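Local coordinates for ribose 5-phosphate isomerase RpiB (Thermoanaerobacter tengcongensis, PDB 4EGS), which probably pairs a low molecular weight protein tyrosine phosphatase, the N-terminal domain modelled here, with a sugar isomerase of the aldose-ketose interconverting kind, at residues Met35-Val40 and Trp66-Ala71; Glu52-Ala57 and Glu168-Ile173. All coordinates share one frame; numbering follows the deposited sequence. Where two conformers were deposited one is given.

Contact 1: Met35-Val40 and Trp66-Ala71; sequences MRVLFV and WEAKSA
Arg-36 to Val-40 and Glu-67 to Ala-71 are the paired parallel strands of a beta-alpha-beta unit, in which helix 47-61 connects strand 36-41 to strand 67-72. Val-37 bonds to two residues of the other strand, the spacing expected of parallel strands: Val-37 N gives its hydrogen to Glu-67 O at 2.8 Å, and Val-37 O takes one from Lys-69 N at 2.9 Å. Phe-39 N then reaches Lys-69 O at 2.8 Å, and a weak bond from Ala-71 N to Phe-39 O follows.

On the sheet face bearing Arg-36, Glu-67 and Lys-69, a salt bridge joins Arg-36 NH1 to Glu-67 OE1 at 2.9 Å. The guanidinium and carboxylate are nearly coplanar, 9° apart, and the carboxylate approaches at the guanidinium edge. Glu-67 sets CG between its backbone N and carbonyl carbon (chi1 77°), and the extended chain beyond carries OE1 to this edge. Lys-69 CG lies over the centre of one guanidinium face, while Arg-36 NE is buried with no hydrogen-bonding partner in the model. Further along, Leu-38 CD2 rests 4.1 Å from Ala-71 CB.

The face bearing Val-37, Ala-68 and Phe-39 is largely apolar, with Ser-70 its polar member. Ala-68 CB touches the Phe-39 ring at its edge, 3.5 Å from CE2, and Val-37 CG1 packs 4.0 Å from Ala-68 CB.

Helix 47-61 packs on this face, with Phe-55 touching both Val-37 and Ala-68, and Glu-52 and Ser-48 hydrogen-bond Ser-70 OG. Helix 108-112 meets Leu-38 from the other face, and strand 115-118 continues the sheet beyond strand 36-41, which runs on into Cys-41, the predicted nucleophile.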
loop_
_atom_site.group_PDB
_atom_site.type_symbol
_atom_site.label_atom_id
_atom_site.label_comp_id
_atom_site.label_asym_id
_atom_site.label_seq_id
_atom_site.Cartn_x
_atom_site.Cartn_y
_atom_site.Cartn_z
ATOM N N MET A 35 -1.531 2.493 5.994
ATOM C CA MET A 35 -0.810 3.749 6.161
ATOM C C MET A 35 0.443 3.618 7.022
ATOM O O MET A 35 1.433 4.306 6.789
ATOM C CB MET A 35 -1.724 4.837 6.735
ATOM C CG MET A 35 -2.783 5.335 5.769
ATOM S SD MET A 35 -3.134 7.091 5.979
ATOM C CE MET A 35 -1.543 7.802 5.556
ATOM N N ARG A 36 0.403 2.735 8.014
ATOM C CA ARG A 36 1.489 2.651 8.990
ATOM C C ARG A 36 2.415 1.447 8.811
ATOM O O ARG A 36 1.960 0.316 8.639
ATOM C CB ARG A 36 0.924 2.658 10.413
ATOM C CG ARG A 36 1.852 2.054 11.454
ATOM C CD ARG A 36 2.754 3.086 12.103
ATOM N NE ARG A 36 2.407 3.284 13.508
ATOM C CZ ARG A 36 1.669 4.290 13.961
ATOM N NH1 ARG A 36 1.207 5.207 13.121
ATOM N NH2 ARG A 36 1.398 4.386 15.256
ATOM N N VAL A 37 3.720 1.707 8.853
ATOM C CA VAL A 37 4.716 0.647 8.959
ATOM C C VAL A 37 5.592 0.889 10.191
ATOM O O VAL A 37 6.037 2.010 10.439
ATOM C CB VAL A 37 5.575 0.512 7.676
ATOM C CG1 VAL A 37 6.175 1.849 7.279
ATOM C CG2 VAL A 37 6.662 -0.538 7.863
ATOM N N LEU A 38 5.815 -0.164 10.972
ATOM C CA LEU A 38 6.562 -0.050 12.220
ATOM C C LEU A 38 7.932 -0.714 12.109
ATOM O O LEU A 38 8.032 -1.936 12.022
ATOM C CB LEU A 38 5.774 -0.703 13.357
ATOM C CG LEU A 38 5.763 -0.054 14.744
ATOM C CD1 LEU A 38 5.426 -1.097 15.799
ATOM C CD2 LEU A 38 7.075 0.645 15.073
ATOM N N PHE A 39 8.989 0.093 12.120
ATOM C CA PHE A 39 10.347 -0.439 12.115
ATOM C C PHE A 39 10.794 -0.756 13.539
ATOM O O PHE A 39 10.612 0.054 14.449
ATOM C CB PHE A 39 11.318 0.542 11.458
ATOM C CG PHE A 39 11.031 0.801 10.007
ATOM C CD1 PHE A 39 11.267 -0.176 9.055
ATOM C CD2 PHE A 39 10.534 2.026 9.593
ATOM C CE1 PHE A 39 11.008 0.059 7.720
ATOM C CE2 PHE A 39 10.274 2.268 8.259
ATOM C CZ PHE A 39 10.510 1.284 7.321
ATOM N N VAL A 40 11.378 -1.934 13.732
ATOM C CA VAL A 40 11.745 -2.381 15.072
ATOM C C VAL A 40 13.246 -2.574 15.261
ATOM O O VAL A 40 13.896 -3.314 14.522
ATOM C CB VAL A 40 10.990 -3.666 15.472
ATOM C CG1 VAL A 40 11.609 -4.289 16.715
ATOM C CG2 VAL A 40 9.523 -3.357 15.707
ATOM N N TRP A 66 1.663 6.234 2.921
ATOM C CA TRP A 66 2.320 5.386 3.910
ATOM C C TRP A 66 3.143 6.236 4.873
ATOM O O TRP A 66 3.716 7.253 4.483
ATOM C CB TRP A 66 3.224 4.353 3.231
ATOM C CG TRP A 66 2.498 3.153 2.699
ATOM C CD1 TRP A 66 1.992 2.989 1.442
ATOM C CD2 TRP A 66 2.205 1.943 3.410
ATOM N NE1 TRP A 66 1.400 1.753 1.327
ATOM C CE2 TRP A 66 1.519 1.092 2.521
ATOM C CE3 TRP A 66 2.457 1.499 4.712
ATOM C CZ2 TRP A 66 1.078 -0.177 2.894
ATOM C CZ3 TRP A 66 2.021 0.238 5.078
ATOM C CH2 TRP A 66 1.338 -0.585 4.173
ATOM N N GLU A 67 3.197 5.817 6.132
ATOM C CA GLU A 67 4.007 6.510 7.126
ATOM C C GLU A 67 4.806 5.510 7.949
ATOM O O GLU A 67 4.403 4.357 8.106
ATOM C CB GLU A 67 3.133 7.371 8.039
ATOM C CG GLU A 67 2.376 6.589 9.098
ATOM C CD GLU A 67 1.401 7.453 9.869
ATOM O OE1 GLU A 67 1.240 7.229 11.088
ATOM O OE2 GLU A 67 0.791 8.353 9.253
ATOM N N ALA A 68 5.942 5.958 8.471
ATOM C CA ALA A 68 6.834 5.085 9.222
ATOM C C ALA A 68 6.928 5.490 10.685
ATOM O O ALA A 68 6.940 6.676 11.015
ATOM C CB ALA A 68 8.215 5.078 8.591
ATOM N N LYS A 69 6.996 4.491 11.558
ATOM C CA LYS A 69 7.243 4.725 12.973
ATOM C C LYS A 69 8.285 3.733 13.480
ATOM O O LYS A 69 8.534 2.706 12.849
ATOM C CB LYS A 69 5.947 4.618 13.780
ATOM C CG LYS A 69 5.636 5.843 14.640
ATOM C CD LYS A 69 6.531 5.922 15.878
ATOM C CE LYS A 69 7.684 6.905 15.696
ATOM N NZ LYS A 69 8.681 6.809 16.804
ATOM N N SER A 70 8.899 4.049 14.616
ATOM C CA SER A 70 9.979 3.230 15.153
ATOM C C SER A 70 9.731 2.820 16.599
ATOM O O SER A 70 8.922 3.429 17.298
ATOM C CB SER A 70 11.307 3.979 15.057
ATOM O OG SER A 70 11.665 4.220 13.711
ATOM N N ALA A 71 10.444 1.785 17.034
ATOM C CA ALA A 71 10.386 1.308 18.411
ATOM C C ALA A 71 11.532 0.336 18.670
ATOM O O ALA A 71 12.101 -0.226 17.734
ATOM C CB ALA A 71 9.049 0.637 18.693
#

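Contact 2: Glu52-Ala57 and Glu168-Ile173; sequences EGIFNA and ELSGLI
Ile-54 and Ile-173, the two residues with most surface buried here, meet through their end methyls, CD1 of Ile-54 lying 3.6 Å from CD1 of Ile-173. The two side chains approach at a slant, each reaching from its own helix toward the other. Phe-55 supplies the third element: its ring atom CD1 packs 3.8 Å from Ile-173 CG2 and 3.9 Å from Ile-173 CG1, so the one ring atom meets both branches of the isoleucine. The side chains of Phe-55 and Ile-173 cross at about a right angle. With CG anti to the backbone N (chi1 175°), the phenylalanine ring is carried past Ile-173 and on toward the sheet.

Ile-173, on the C-terminal helix 159-179, thus illustrates knobs-into-holes packing, for besides Ile-54 and Phe-55 it also touches Ala-51 and Lys-58, which complete a four-residue hole on helix 47-61. Replacing it with an alanine would probably take away the methyl that packs on Ile-54 CD1 and the branches that meet Phe-55 CD1, and open a gap between the helices. Leu-169, one turn earlier, adds a looser contact, its CB lying 4.4 Å from Ile-54 CD1; it also touches Met-50 and Ala-51, and its side chain is about 5 Å from that of Arg-47, a predicted active-site residue. Across the short segments the helix axes come within 9.6 Å and cross at -46°, with their directions more parallel than antiparallel.

No hydrogen bond or salt bridge links 52-57 to 168-173, so what holds these segments together is the fit of buried apolar groups, not polar pairing.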
loop_
_atom_site.group_PDB
_atom_site.type_symbol
_atom_site.label_atom_id
_atom_site.label_comp_id
_atom_site.label_asym_id
_atom_site.label_seq_id
_atom_site.Cartn_x
_atom_site.Cartn_y
_atom_site.Cartn_z
ATOM N N GLU A 52 13.082 4.569 9.431
ATOM C CA GLU A 52 11.889 5.404 9.472
ATOM C C GLU A 52 12.121 6.720 8.742
ATOM O O GLU A 52 11.252 7.202 8.015
ATOM C CB GLU A 52 11.497 5.689 10.921
ATOM C CG GLU A 52 10.409 6.732 11.085
ATOM C CD GLU A 52 10.300 7.229 12.510
ATOM O OE1 GLU A 52 9.410 8.062 12.785
ATOM O OE2 GLU A 52 11.109 6.791 13.356
ATOM N N GLY A 53 13.305 7.293 8.942
ATOM C CA GLY A 53 13.643 8.588 8.383
ATOM C C GLY A 53 13.614 8.654 6.868
ATOM O O GLY A 53 12.902 9.479 6.295
ATOM N N ILE A 54 14.383 7.790 6.214
ATOM C CA ILE A 54 14.482 7.838 4.758
ATOM C C ILE A 54 13.249 7.255 4.062
ATOM O O ILE A 54 12.968 7.594 2.914
ATOM C CB ILE A 54 15.783 7.174 4.228
ATOM C CG1 ILE A 54 15.522 5.753 3.718
ATOM C CG2 ILE A 54 16.870 7.196 5.295
ATOM C CD1 ILE A 54 15.489 4.708 4.804
ATOM N N PHE A 55 12.514 6.388 4.758
ATOM C CA PHE A 55 11.265 5.856 4.219
ATOM C C PHE A 55 10.285 6.994 3.989
ATOM O O PHE A 55 9.722 7.128 2.904
ATOM C CB PHE A 55 10.644 4.822 5.162
ATOM C CG PHE A 55 9.294 4.321 4.712
ATOM C CD1 PHE A 55 9.191 3.224 3.872
ATOM C CD2 PHE A 55 8.128 4.946 5.131
ATOM C CE1 PHE A 55 7.953 2.762 3.459
ATOM C CE2 PHE A 55 6.891 4.491 4.721
ATOM C CZ PHE A 55 6.803 3.397 3.885
ATOM N N ASN A 56 10.082 7.803 5.024
ATOM C CA ASN A 56 9.208 8.964 4.926
ATOM C C ASN A 56 9.686 9.928 3.853
ATOM O O ASN A 56 8.893 10.395 3.041
ATOM C CB ASN A 56 9.091 9.676 6.275
ATOM C CG ASN A 56 8.271 8.888 7.278
ATOM O OD1 ASN A 56 7.398 8.105 6.903
ATOM N ND2 ASN A 56 8.544 9.094 8.562
ATOM N N ALA A 57 10.987 10.206 3.842
ATOM C CA ALA A 57 11.582 11.084 2.837
ATOM C C ALA A 57 11.320 10.574 1.422
ATOM O O ALA A 57 11.135 11.360 0.494
ATOM C CB ALA A 57 13.074 11.239 3.080
ATOM N N GLU A 168 22.107 0.332 2.561
ATOM C CA GLU A 168 21.328 -0.902 2.557
ATOM C C GLU A 168 19.867 -0.611 2.876
ATOM O O GLU A 168 18.967 -1.101 2.199
ATOM C CB GLU A 168 21.898 -1.925 3.545
ATOM C CG GLU A 168 21.038 -3.177 3.685
ATOM C CD GLU A 168 21.740 -4.309 4.414
ATOM O OE1 GLU A 168 22.983 -4.397 4.333
ATOM O OE2 GLU A 168 21.044 -5.116 5.067
ATOM N N LEU A 169 19.647 0.204 3.903
ATOM C CA LEU A 169 18.302 0.604 4.301
ATOM C C LEU A 169 17.574 1.327 3.172
ATOM O O LEU A 169 16.403 1.058 2.905
ATOM C CB LEU A 169 18.362 1.490 5.547
ATOM C CG LEU A 169 17.715 0.938 6.819
ATOM C CD1 LEU A 169 17.926 -0.564 6.935
ATOM C CD2 LEU A 169 18.273 1.650 8.041
ATOM N N SER A 170 18.276 2.242 2.509
ATOM C CA SER A 170 17.699 2.996 1.402
ATOM C C SER A 170 17.332 2.079 0.242
ATOM O O SER A 170 16.332 2.296 -0.441
ATOM C CB SER A 170 18.671 4.078 0.927
ATOM O OG SER A 170 18.961 4.995 1.967
ATOM N N GLY A 171 18.148 1.051 0.027
ATOM C CA GLY A 171 17.903 0.095 -1.036
ATOM C C GLY A 171 16.753 -0.837 -0.704
ATOM O O GLY A 171 15.930 -1.153 -1.562
ATOM N N LEU A 172 16.698 -1.274 0.550
ATOM C CA LEU A 172 15.640 -2.168 1.007
ATOM C C LEU A 172 14.289 -1.464 1.046
ATOM O O LEU A 172 13.262 -2.058 0.718
ATOM C CB LEU A 172 15.972 -2.727 2.391
ATOM C CG LEU A 172 17.168 -3.673 2.496
ATOM C CD1 LEU A 172 17.436 -4.007 3.952
ATOM C CD2 LEU A 172 16.936 -4.936 1.684
ATOM N N ILE A 173 14.291 -0.200 1.456
ATOM C CA ILE A 173 13.059 0.578 1.530
ATOM C C ILE A 173 12.516 0.880 0.127
ATOM O O ILE A 173 11.302 0.994 -0.070
ATOM C CB ILE A 173 13.235 1.855 2.399
ATOM C CG1 ILE A 173 12.779 1.583 3.836
ATOM C CG2 ILE A 173 12.443 3.023 1.850
ATOM C CD1 ILE A 173 13.905 1.439 4.834
#

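In the fold
Both contacts are buried in the phosphatase domain, yet they illustrate different ways of joining secondary structure. Contact 1 binds neighbouring strands through backbone hydrogen bonds, with a charged pair at the partly exposed end of one face; contact 2 packs 168-173 of C-terminal helix 159-179 on 52-57 of helix 47-61 through apolar groups, with no hydrogen bond between these segments. Helix 47-61 belongs to both settings, being the connection between the strands of contact 1 and one partner in contact 2. Glu-52 and Asn-56 of this helix hydrogen-bond to strand 67-72, Asn-56 OD1 taking the Ala-68 N-H, while Ile-54 and Phe-55 meet the C-terminal helix. Phe-55 is shared by the two contacts.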